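Local coordinates for catalytic domain of the nuclear inclusion protein A (nia) (Tobacco etch virus, PDB 1LVM), which probably cleaves the viral polyprotein at specific sites, acting as a cysteine protease with a chymotrypsin-type beta-barrel fold, at residues Arg109-Val120 against Ser161-Val172; Phe140-Trp148 against Leu218-Met226. The protein carries 1 engineered substitution. All blocks are in the same frame, centred on the assembly; numbering follows the deposited sequence.

Contact 1. Residues Arg109-Val120 against Ser161-Val172; sequences REPQREERICLV and SPLVSTRDGFIV
Arg109 reaches across to Asp168 and grips its carboxylate side-on: NE bonds OD2 at 2.9 Å, using the lone pair syn to the other oxygen, while NH2 meets OD1 from above the carboxylate plane at 3.1 Å. Arg109 CG stands between the backbone N and the carbonyl carbon (chi1 65°), and from there to NE the chain runs extended, crossing Phe170 at about a right angle with Arg109 CG 3.7 Å from Phe170 CD2. The far end of the same guanidinium holds Glu115 end-on, NH1 to OE2 and NH2 to OE1, with both oxygens in its plane. Two carboxylates fix its rotation and probably balance its charge together with that of Arg167. Val172 CG1 lies over one face, 3.5 Å from NH1; over the opposite face comes Arg167 NH2, whose charge is probably offset by Asp168 OD2, at which no N-H of Arg167 points. Asp168 OD1 also accepts from Phe170 N on the other side of its plane, closing an Asx turn. Water joins Glu115 OE1 and Arg167 NE, and another water links that oxygen to Arg116 O and Ser165 OG.

Beyond this network the backbones pair antiparallel. Cys118 and Val164 exchange two bonds, and Val120 N donates to Pro162 O at 3.1 Å. On one face of the sheet, Leu119 CG lies anti to the backbone N (chi1 -177°), which brings CD1 to 3.7 Å from Leu163 CD1; Ile117 CD1 touches Leu163 CD1. Val164, on the other face with Cys118, meets Val120 CG2 through its own CG2 at 3.6 Å.

The pairing of strands 116-123 and 162-165 closes the six-stranded barrel. Phe187 of strand 185-189 packs on Ile117, Leu163 and Val172, while Ile22 of helix 20-23 covers Pro162 and Val164.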
loop_
_atom_site.group_PDB
_atom_site.type_symbol
_atom_site.label_atom_id
_atom_site.label_comp_id
_atom_site.label_asym_id
_atom_site.label_seq_id
_atom_site.Cartn_x
_atom_site.Cartn_y
_atom_site.Cartn_z
ATOM N N ARG A 109 -10.942 5.603 -2.027
ATOM C CA ARG A 109 -11.580 6.095 -3.251
ATOM C C ARG A 109 -10.475 6.433 -4.252
ATOM O O ARG A 109 -9.274 6.462 -3.904
ATOM C CB ARG A 109 -12.445 7.348 -3.005
ATOM C CG ARG A 109 -11.524 8.526 -2.548
ATOM C CD ARG A 109 -12.296 9.866 -2.580
ATOM N NE ARG A 109 -11.593 10.903 -1.835
ATOM C CZ ARG A 109 -10.574 11.617 -2.301
ATOM N NH1 ARG A 109 -10.071 11.442 -3.547
ATOM N NH2 ARG A 109 -10.054 12.528 -1.516
ATOM N N GLU A 110 -10.877 6.626 -5.514
ATOM C CA GLU A 110 -9.918 7.017 -6.530
ATOM C C GLU A 110 -9.395 8.413 -6.224
ATOM O O GLU A 110 -10.102 9.224 -5.714
ATOM C CB GLU A 110 -10.567 7.077 -7.900
ATOM C CG GLU A 110 -11.178 5.707 -8.315
ATOM C CD GLU A 110 -11.609 5.729 -9.775
ATOM O OE1 GLU A 110 -10.751 5.493 -10.639
ATOM O OE2 GLU A 110 -12.790 6.002 -10.031
ATOM N N PRO A 111 -8.115 8.676 -6.539
ATOM C CA PRO A 111 -7.505 9.982 -6.315
ATOM C C PRO A 111 -8.158 10.991 -7.278
ATOM O O PRO A 111 -8.785 10.594 -8.231
ATOM C CB PRO A 111 -6.020 9.739 -6.609
ATOM C CG PRO A 111 -5.988 8.544 -7.518
ATOM C CD PRO A 111 -7.130 7.671 -7.027
ATOM N N GLN A 112 -8.036 12.277 -6.978
ATOM C CA GLN A 112 -8.611 13.345 -7.783
ATOM C C GLN A 112 -7.492 14.266 -8.182
ATOM O O GLN A 112 -6.642 14.637 -7.386
ATOM C CB GLN A 112 -9.677 14.068 -6.950
ATOM C CG GLN A 112 -10.849 13.090 -6.694
ATOM C CD GLN A 112 -11.878 13.583 -5.689
ATOM O OE1 GLN A 112 -11.781 14.698 -5.162
ATOM N NE2 GLN A 112 -12.878 12.738 -5.412
ATOM N N ARG A 113 -7.463 14.605 -9.448
ATOM C CA ARG A 113 -6.377 15.456 -9.937
ATOM C C ARG A 113 -6.113 16.715 -9.084
ATOM O O ARG A 113 -7.029 17.422 -8.628
ATOM C CB ARG A 113 -6.725 15.847 -11.404
ATOM C CG ARG A 113 -5.615 16.538 -12.092
ATOM C CD ARG A 113 -6.140 17.337 -13.296
ATOM N NE ARG A 113 -5.027 17.695 -14.172
ATOM C CZ ARG A 113 -4.504 16.860 -15.061
ATOM N NH1 ARG A 113 -5.021 15.649 -15.197
ATOM N NH2 ARG A 113 -3.427 17.201 -15.757
ATOM N N GLU A 114 -4.844 16.955 -8.829
ATOM C CA GLU A 114 -4.422 18.102 -8.084
ATOM C C GLU A 114 -4.737 18.107 -6.591
ATOM O O GLU A 114 -4.391 19.050 -5.881
ATOM C CB GLU A 114 -4.972 19.353 -8.811
ATOM C CG GLU A 114 -4.100 20.569 -8.626
ATOM C CD GLU A 114 -4.032 21.453 -9.873
ATOM O OE1 GLU A 114 -5.044 21.564 -10.613
ATOM O OE2 GLU A 114 -2.954 22.045 -10.087
ATOM N N GLU A 115 -5.336 17.042 -6.071
ATOM C CA GLU A 115 -5.624 17.093 -4.650
ATOM C C GLU A 115 -4.392 16.892 -3.778
ATOM O O GLU A 115 -3.352 16.337 -4.197
ATOM C CB GLU A 115 -6.717 16.082 -4.285
ATOM C CG GLU A 115 -6.247 14.658 -4.291
ATOM C CD GLU A 115 -7.319 13.725 -3.725
ATOM O OE1 GLU A 115 -8.013 14.090 -2.753
ATOM O OE2 GLU A 115 -7.475 12.622 -4.253
ATOM N N ARG A 116 -4.503 17.369 -2.540
ATOM C CA ARG A 116 -3.423 17.272 -1.578
ATOM C C ARG A 116 -3.435 15.948 -0.803
ATOM O O ARG A 116 -4.469 15.587 -0.254
ATOM C CB ARG A 116 -3.516 18.411 -0.536
ATOM C CG ARG A 116 -3.394 19.823 -1.200
ATOM C CD ARG A 116 -3.697 20.935 -0.170
ATOM N NE ARG A 116 -2.646 21.050 0.852
ATOM C CZ ARG A 116 -1.479 21.681 0.696
ATOM N NH1 ARG A 116 -1.176 22.290 -0.456
ATOM N NH2 ARG A 116 -0.594 21.691 1.694
ATOM N N ILE A 117 -2.297 15.255 -0.792
ATOM C CA ILE A 117 -2.192 13.980 -0.110
ATOM C C ILE A 117 -0.975 13.935 0.773
ATOM O O ILE A 117 -0.043 14.748 0.597
ATOM C CB ILE A 117 -2.124 12.812 -1.137
ATOM C CG1 ILE A 117 -0.890 12.960 -2.066
ATOM C CG2 ILE A 117 -3.421 12.816 -1.984
ATOM C CD1 ILE A 117 -0.739 11.791 -3.168
ATOM N N CYS A 118 -0.982 13.023 1.755
ATOM C CA CYS A 118 0.203 12.811 2.560
ATOM C C CYS A 118 0.375 11.281 2.641
ATOM O O CYS A 118 -0.501 10.482 2.286
ATOM C CB CYS A 118 0.080 13.434 3.988
ATOM S SG CYS A 118 -1.330 12.700 4.927
ATOM N N LEU A 119 1.555 10.893 3.029
ATOM C CA LEU A 119 1.904 9.508 3.145
ATOM C C LEU A 119 1.912 9.145 4.614
ATOM O O LEU A 119 2.582 9.780 5.426
ATOM C CB LEU A 119 3.288 9.271 2.549
ATOM C CG LEU A 119 3.792 7.817 2.517
ATOM C CD1 LEU A 119 3.034 7.056 1.488
ATOM C CD2 LEU A 119 5.251 7.765 2.147
ATOM N N VAL A 120 1.228 8.055 4.931
ATOM C CA VAL A 120 1.092 7.600 6.313
ATOM C C VAL A 120 1.750 6.294 6.541
ATOM O O VAL A 120 1.625 5.405 5.709
ATOM C CB VAL A 120 -0.422 7.507 6.682
ATOM C CG1 VAL A 120 -0.602 6.885 8.182
ATOM C CG2 VAL A 120 -0.974 8.969 6.642
ATOM N N SER A 161 2.660 1.708 1.593
ATOM C CA SER A 161 2.167 2.705 2.577
ATOM C C SER A 161 1.036 3.473 1.930
ATOM O O SER A 161 1.152 3.865 0.764
ATOM C CB SER A 161 3.293 3.654 3.004
ATOM O OG SER A 161 4.395 2.986 3.639
ATOM N N PRO A 162 -0.058 3.776 2.675
ATOM C CA PRO A 162 -1.181 4.514 2.067
ATOM C C PRO A 162 -0.921 6.001 1.796
ATOM O O PRO A 162 -0.263 6.639 2.607
ATOM C CB PRO A 162 -2.322 4.391 3.112
ATOM C CG PRO A 162 -1.526 4.295 4.444
ATOM C CD PRO A 162 -0.380 3.337 4.053
ATOM N N LEU A 163 -1.439 6.497 0.669
ATOM C CA LEU A 163 -1.394 7.923 0.324
ATOM C C LEU A 163 -2.791 8.297 0.788
ATOM O O LEU A 163 -3.741 7.619 0.415
ATOM C CB LEU A 163 -1.268 8.140 -1.205
ATOM C CG LEU A 163 0.187 8.153 -1.714
ATOM C CD1 LEU A 163 1.044 9.107 -0.806
ATOM C CD2 LEU A 163 0.766 6.768 -1.602
ATOM N N VAL A 164 -2.920 9.335 1.624
ATOM C CA VAL A 164 -4.194 9.758 2.211
ATOM C C VAL A 164 -4.512 11.219 1.855
ATOM O O VAL A 164 -3.632 12.083 1.925
ATOM C CB VAL A 164 -4.099 9.656 3.801
ATOM C CG1 VAL A 164 -5.483 9.864 4.411
ATOM C CG2 VAL A 164 -3.566 8.262 4.227
ATOM N N SER A 165 -5.761 11.448 1.465
ATOM C CA SER A 165 -6.263 12.783 1.109
ATOM C C SER A 165 -6.362 13.628 2.388
ATOM O O SER A 165 -6.953 13.184 3.392
ATOM C CB SER A 165 -7.690 12.641 0.577
ATOM O OG SER A 165 -8.299 13.950 0.464
ATOM N N THR A 166 -5.811 14.830 2.384
ATOM C CA THR A 166 -5.923 15.640 3.605
ATOM C C THR A 166 -7.327 16.230 3.580
ATOM O O THR A 166 -7.830 16.710 4.590
ATOM C CB THR A 166 -4.817 16.783 3.668
ATOM O OG1 THR A 166 -5.020 17.651 2.538
ATOM C CG2 THR A 166 -3.403 16.187 3.582
ATOM N N ARG A 167 -7.993 16.170 2.433
ATOM C CA ARG A 167 -9.348 16.722 2.362
ATOM C C ARG A 167 -10.381 15.901 3.093
ATOM O O ARG A 167 -11.186 16.475 3.804
ATOM C CB ARG A 167 -9.853 16.868 0.928
ATOM C CG ARG A 167 -11.119 17.754 0.869
ATOM C CD ARG A 167 -11.625 17.906 -0.564
ATOM N NE ARG A 167 -11.789 16.609 -1.208
ATOM C CZ ARG A 167 -12.828 15.792 -1.023
ATOM N NH1 ARG A 167 -13.840 16.117 -0.215
ATOM N NH2 ARG A 167 -12.840 14.618 -1.628
ATOM N N ASP A 168 -10.367 14.567 2.962
ATOM C CA ASP A 168 -11.392 13.795 3.612
ATOM C C ASP A 168 -10.863 12.589 4.354
ATOM O O ASP A 168 -11.648 11.813 4.912
ATOM C CB ASP A 168 -12.472 13.399 2.563
ATOM C CG ASP A 168 -11.917 12.509 1.449
ATOM O OD1 ASP A 168 -10.727 12.136 1.528
ATOM O OD2 ASP A 168 -12.670 12.219 0.498
ATOM N N GLY A 169 -9.535 12.439 4.411
ATOM C CA GLY A 169 -8.953 11.314 5.163
ATOM C C GLY A 169 -9.114 9.943 4.475
ATOM O O GLY A 169 -8.821 8.913 5.078
ATOM N N PHE A 170 -9.575 9.943 3.237
ATOM C CA PHE A 170 -9.722 8.651 2.503
ATOM C C PHE A 170 -8.346 8.248 1.938
ATOM O O PHE A 170 -7.523 9.104 1.537
ATOM C CB PHE A 170 -10.647 8.793 1.326
ATOM C CG PHE A 170 -12.118 8.800 1.678
ATOM C CD1 PHE A 170 -12.602 9.449 2.823
ATOM C CD2 PHE A 170 -13.018 8.203 0.826
ATOM C CE1 PHE A 170 -14.016 9.503 3.094
ATOM C CE2 PHE A 170 -14.418 8.240 1.089
ATOM C CZ PHE A 170 -14.906 8.901 2.232
ATOM N N ILE A 171 -8.139 6.943 1.839
ATOM C CA ILE A 171 -6.914 6.385 1.253
ATOM C C ILE A 171 -7.158 6.331 -0.282
ATOM O O ILE A 171 -8.194 5.790 -0.743
ATOM C CB ILE A 171 -6.692 4.985 1.790
ATOM C CG1 ILE A 171 -6.313 5.134 3.287
ATOM C CG2 ILE A 171 -5.419 4.295 1.100
ATOM C CD1 ILE A 171 -6.302 3.653 3.934
ATOM N N VAL A 172 -6.245 6.938 -1.046
ATOM C CA VAL A 172 -6.413 7.002 -2.494
ATOM C C VAL A 172 -5.400 6.152 -3.254
ATOM O O VAL A 172 -5.417 6.122 -4.506
ATOM C CB VAL A 172 -6.358 8.470 -3.023
ATOM C CG1 VAL A 172 -7.494 9.318 -2.365
ATOM C CG2 VAL A 172 -4.903 9.104 -2.774
HETATM O O HOH W 1 -10.134 15.685 -3.153
HETATM O O HOH W 2 -15.044 12.680 -3.000
HETATM O O HOH W 3 -6.978 16.028 -0.699
#

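Contact 2. Residues Phe140-Trp148 against Leu218-Met226; sequences FPSSDGIFW and LWGGHKVFM
Polar contacts begin with Ser142 OG and His222 NE2, hydrogen-bonded at 2.6 Å. With OG anti to the backbone N (chi1 174°), the hydroxyl meets the imidazole at its edge, near the ring plane. The other ring nitrogen, ND1, is bonded to the backbone of the bound peptide, so the serine acts as a second-shell partner and probably helps fix the ring's rotation. Ser143 OG approaches Gly220 O at 3.4 Å, at best a weak bond. A water accepts from Phe147 N at 2.9 Å and lies within bonding distance of Ser142 O and Gly220 O, bridging the two loops.

These loops are two hairpin ends. Residues 219-222 form a type I' beta turn at the tip of the two-stranded sheet 216-219/222-225, whose Val224 and Phe225 pair in parallel with the product peptide. The facing loop joins strands 130-142 and 147-150 of the barrel and contains an Asx turn, Ile146 N to Asp144 OD1 at 3.1 Å.

Close backbone packing centres on Gly220. Its CA lies 3.4 Å from Asp144 OD2 and 3.6 Å from Ile146 CB; with only a CA at this position, the turn closes onto the Asp144 carboxylate and the Ile146 side chain.

Among apolar and aromatic contacts, Phe147 contributes most. CG lies anti to the carbonyl carbon (chi1 -74°), and the ring presents its edge to Trp219 O, 3.2 Å from CE2. Its CZ meets Val224 CG2, coming from the opposite direction, at 3.9 Å. The His222 ring lies obliquely to it, planes 80° apart. Tyr186 packs against both Ser142 and Phe147 and meets His222 edge-to-face, while the Trp219 ring makes a cation-pi contact with Lys53.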
loop_
_atom_site.group_PDB
_atom_site.type_symbol
_atom_site.label_atom_id
_atom_site.label_comp_id
_atom_site.label_asym_id
_atom_site.label_seq_id
_atom_site.Cartn_x
_atom_site.Cartn_y
_atom_site.Cartn_z
ATOM N N PHE A 140 -1.029 13.977 -9.499
ATOM C CA PHE A 140 -1.562 13.905 -10.840
ATOM C C PHE A 140 -1.421 12.538 -11.436
ATOM O O PHE A 140 -0.476 11.821 -11.105
ATOM C CB PHE A 140 -0.827 14.886 -11.780
ATOM C CG PHE A 140 -0.833 16.281 -11.306
ATOM C CD1 PHE A 140 0.119 16.698 -10.363
ATOM C CD2 PHE A 140 -1.745 17.214 -11.842
ATOM C CE1 PHE A 140 0.175 18.023 -9.967
ATOM C CE2 PHE A 140 -1.704 18.564 -11.451
ATOM C CZ PHE A 140 -0.734 18.959 -10.510
ATOM N N PRO A 141 -2.354 12.145 -12.345
ATOM C CA PRO A 141 -2.175 10.808 -12.924
ATOM C C PRO A 141 -1.018 10.786 -13.899
ATOM O O PRO A 141 -0.777 11.762 -14.627
ATOM C CB PRO A 141 -3.452 10.569 -13.678
ATOM C CG PRO A 141 -3.809 11.957 -14.134
ATOM C CD PRO A 141 -3.562 12.777 -12.885
ATOM N N SER A 142 -0.316 9.674 -13.925
ATOM C CA SER A 142 0.739 9.474 -14.919
ATOM C C SER A 142 0.051 8.521 -15.943
ATOM O O SER A 142 -0.258 7.382 -15.600
ATOM C CB SER A 142 1.946 8.786 -14.314
ATOM O OG SER A 142 2.858 8.510 -15.369
ATOM N N SER A 143 -0.212 8.981 -17.166
ATOM C CA SER A 143 -0.901 8.165 -18.201
ATOM C C SER A 143 -2.372 7.949 -17.953
ATOM O O SER A 143 -3.141 8.875 -17.689
ATOM C CB SER A 143 -0.325 6.754 -18.345
ATOM O OG SER A 143 1.023 6.733 -18.807
ATOM N N ASP A 144 -2.725 6.669 -18.039
ATOM C CA ASP A 144 -4.086 6.152 -17.871
ATOM C C ASP A 144 -4.632 6.201 -16.461
ATOM O O ASP A 144 -5.756 5.748 -16.196
ATOM C CB ASP A 144 -4.133 4.692 -18.370
ATOM C CG ASP A 144 -2.955 3.861 -17.863
ATOM O OD1 ASP A 144 -2.402 4.257 -16.803
ATOM O OD2 ASP A 144 -2.601 2.822 -18.505
ATOM N N GLY A 145 -3.856 6.757 -15.541
ATOM C CA GLY A 145 -4.331 6.840 -14.162
ATOM C C GLY A 145 -3.989 5.626 -13.312
ATOM O O GLY A 145 -4.444 5.540 -12.162
ATOM N N ILE A 146 -3.202 4.671 -13.839
ATOM C CA ILE A 146 -2.847 3.497 -12.993
ATOM C C ILE A 146 -1.881 3.958 -11.906
ATOM O O ILE A 146 -2.123 3.785 -10.679
ATOM C CB ILE A 146 -2.207 2.391 -13.826
ATOM C CG1 ILE A 146 -3.235 1.913 -14.850
ATOM C CG2 ILE A 146 -1.649 1.269 -12.923
ATOM C CD1 ILE A 146 -4.511 1.492 -14.262
ATOM N N PHE A 147 -0.767 4.509 -12.335
ATOM C CA PHE A 147 0.165 5.089 -11.398
ATOM C C PHE A 147 -0.153 6.593 -11.354
ATOM O O PHE A 147 -0.554 7.190 -12.380
ATOM C CB PHE A 147 1.615 4.933 -11.865
ATOM C CG PHE A 147 2.152 3.553 -11.737
ATOM C CD1 PHE A 147 2.589 3.078 -10.497
ATOM C CD2 PHE A 147 2.276 2.734 -12.862
ATOM C CE1 PHE A 147 3.160 1.802 -10.377
ATOM C CE2 PHE A 147 2.824 1.467 -12.761
ATOM C CZ PHE A 147 3.276 0.997 -11.506
ATOM N N TRP A 148 -0.007 7.181 -10.164
ATOM C CA TRP A 148 -0.180 8.649 -9.948
ATOM C C TRP A 148 1.125 9.155 -9.388
ATOM O O TRP A 148 1.826 8.460 -8.673
ATOM C CB TRP A 148 -1.320 8.978 -8.989
ATOM C CG TRP A 148 -2.643 8.938 -9.655
ATOM C CD1 TRP A 148 -3.173 7.886 -10.363
ATOM C CD2 TRP A 148 -3.612 9.995 -9.703
ATOM N NE1 TRP A 148 -4.394 8.227 -10.837
ATOM C CE2 TRP A 148 -4.691 9.518 -10.447
ATOM C CE3 TRP A 148 -3.659 11.314 -9.182
ATOM C CZ2 TRP A 148 -5.814 10.288 -10.701
ATOM C CZ3 TRP A 148 -4.810 12.102 -9.435
ATOM C CH2 TRP A 148 -5.857 11.575 -10.184
ATOM N N LEU A 218 5.205 -4.208 -17.360
ATOM C CA LEU A 218 4.692 -3.042 -18.099
ATOM C C LEU A 218 3.298 -2.761 -17.625
ATOM O O LEU A 218 2.324 -3.305 -18.160
ATOM C CB LEU A 218 4.643 -3.302 -19.619
ATOM C CG LEU A 218 4.864 -2.111 -20.556
ATOM C CD1 LEU A 218 4.025 -0.898 -20.157
ATOM C CD2 LEU A 218 6.345 -1.763 -20.519
ATOM N N TRP A 219 3.207 -1.910 -16.605
ATOM C CA TRP A 219 1.910 -1.510 -16.026
ATOM C C TRP A 219 1.662 -0.007 -16.146
ATOM O O TRP A 219 2.568 0.790 -15.925
ATOM C CB TRP A 219 1.854 -1.899 -14.528
ATOM C CG TRP A 219 1.904 -3.375 -14.308
ATOM C CD1 TRP A 219 1.591 -4.362 -15.220
ATOM C CD2 TRP A 219 2.206 -4.048 -13.086
ATOM N NE1 TRP A 219 1.680 -5.617 -14.628
ATOM C CE2 TRP A 219 2.055 -5.443 -13.319
ATOM C CE3 TRP A 219 2.587 -3.614 -11.810
ATOM C CZ2 TRP A 219 2.275 -6.394 -12.323
ATOM C CZ3 TRP A 219 2.805 -4.587 -10.810
ATOM C CH2 TRP A 219 2.649 -5.944 -11.076
ATOM N N GLY A 220 0.442 0.355 -16.524
ATOM C CA GLY A 220 0.053 1.744 -16.602
ATOM C C GLY A 220 0.956 2.596 -17.480
ATOM O O GLY A 220 1.173 3.759 -17.198
ATOM N N GLY A 221 1.509 2.012 -18.533
ATOM C CA GLY A 221 2.338 2.782 -19.445
ATOM C C GLY A 221 3.768 3.010 -19.050
ATOM O O GLY A 221 4.473 3.791 -19.686
ATOM N N HIS A 222 4.203 2.326 -18.003
ATOM C CA HIS A 222 5.570 2.442 -17.488
ATOM C C HIS A 222 6.206 1.047 -17.413
ATOM O O HIS A 222 5.525 0.072 -17.086
ATOM C CB HIS A 222 5.555 2.994 -16.042
ATOM C CG HIS A 222 5.265 4.468 -15.922
ATOM N ND1 HIS A 222 6.269 5.409 -15.852
ATOM C CD2 HIS A 222 4.093 5.146 -15.727
ATOM C CE1 HIS A 222 5.742 6.606 -15.620
ATOM N NE2 HIS A 222 4.427 6.472 -15.541
ATOM N N LYS A 223 7.500 0.945 -17.711
ATOM C CA LYS A 223 8.169 -0.331 -17.508
ATOM C C LYS A 223 8.713 -0.193 -16.065
ATOM O O LYS A 223 9.405 0.784 -15.717
ATOM C CB LYS A 223 9.327 -0.496 -18.494
ATOM C CG LYS A 223 9.903 -1.897 -18.559
ATOM C CD LYS A 223 11.167 -1.894 -19.412
ATOM C CE LYS A 223 11.648 -3.296 -19.682
ATOM N NZ LYS A 223 12.776 -3.270 -20.644
ATOM N N VAL A 224 8.378 -1.160 -15.201
ATOM C CA VAL A 224 8.827 -1.110 -13.844
ATOM C C VAL A 224 9.715 -2.321 -13.521
ATOM O O VAL A 224 9.334 -3.444 -13.805
ATOM C CB VAL A 224 7.619 -1.124 -12.815
ATOM C CG1 VAL A 224 8.163 -0.691 -11.403
ATOM C CG2 VAL A 224 6.476 -0.202 -13.312
ATOM N N PHE A 225 10.893 -2.057 -12.980
ATOM C CA PHE A 225 11.799 -3.128 -12.616
ATOM C C PHE A 225 11.679 -3.478 -11.148
ATOM O O PHE A 225 11.404 -2.625 -10.318
ATOM C CB PHE A 225 13.237 -2.733 -12.877
ATOM C CG PHE A 225 13.537 -2.476 -14.317
ATOM C CD1 PHE A 225 13.242 -1.242 -14.888
ATOM C CD2 PHE A 225 14.084 -3.484 -15.121
ATOM C CE1 PHE A 225 13.481 -1.004 -16.248
ATOM C CE2 PHE A 225 14.330 -3.251 -16.500
ATOM C CZ PHE A 225 14.025 -2.007 -17.052
ATOM N N MET A 226 11.944 -4.742 -10.827
ATOM C CA MET A 226 11.922 -5.223 -9.446
ATOM C C MET A 226 13.022 -4.578 -8.595
ATOM O O MET A 226 12.790 -4.266 -7.424
ATOM C CB MET A 226 12.113 -6.737 -9.440
ATOM C CG MET A 226 10.974 -7.465 -10.098
ATOM S SD MET A 226 9.248 -7.211 -9.380
ATOM C CE MET A 226 8.332 -7.094 -10.850
HETATM O O HOH W 4 0.001 4.970 -15.042
#

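Overall arrangement
The centres of contacts 1 and 2 lie about 18 Å apart, and their segments alternate along the chain: 109-120, 140-148, 161-172, 218-226. Both reach the same six-stranded barrel, where strands 116-123 and 130-142 are neighbours. Contact 1 joins its first and last strands in sheet order; contact 2 links the turn between strands 130-142 and 147-150 to the separate hairpin 216-225. They touch where the Trp148 indole packs on Pro111, with CE2 of the tryptophan 3.3 Å from CG of the proline. Contact 1 thus closes the barrel, and contact 2 braces one of its hairpin turns against the hairpin that carries the peptide; the barrel suits the chymotrypsin-type fold.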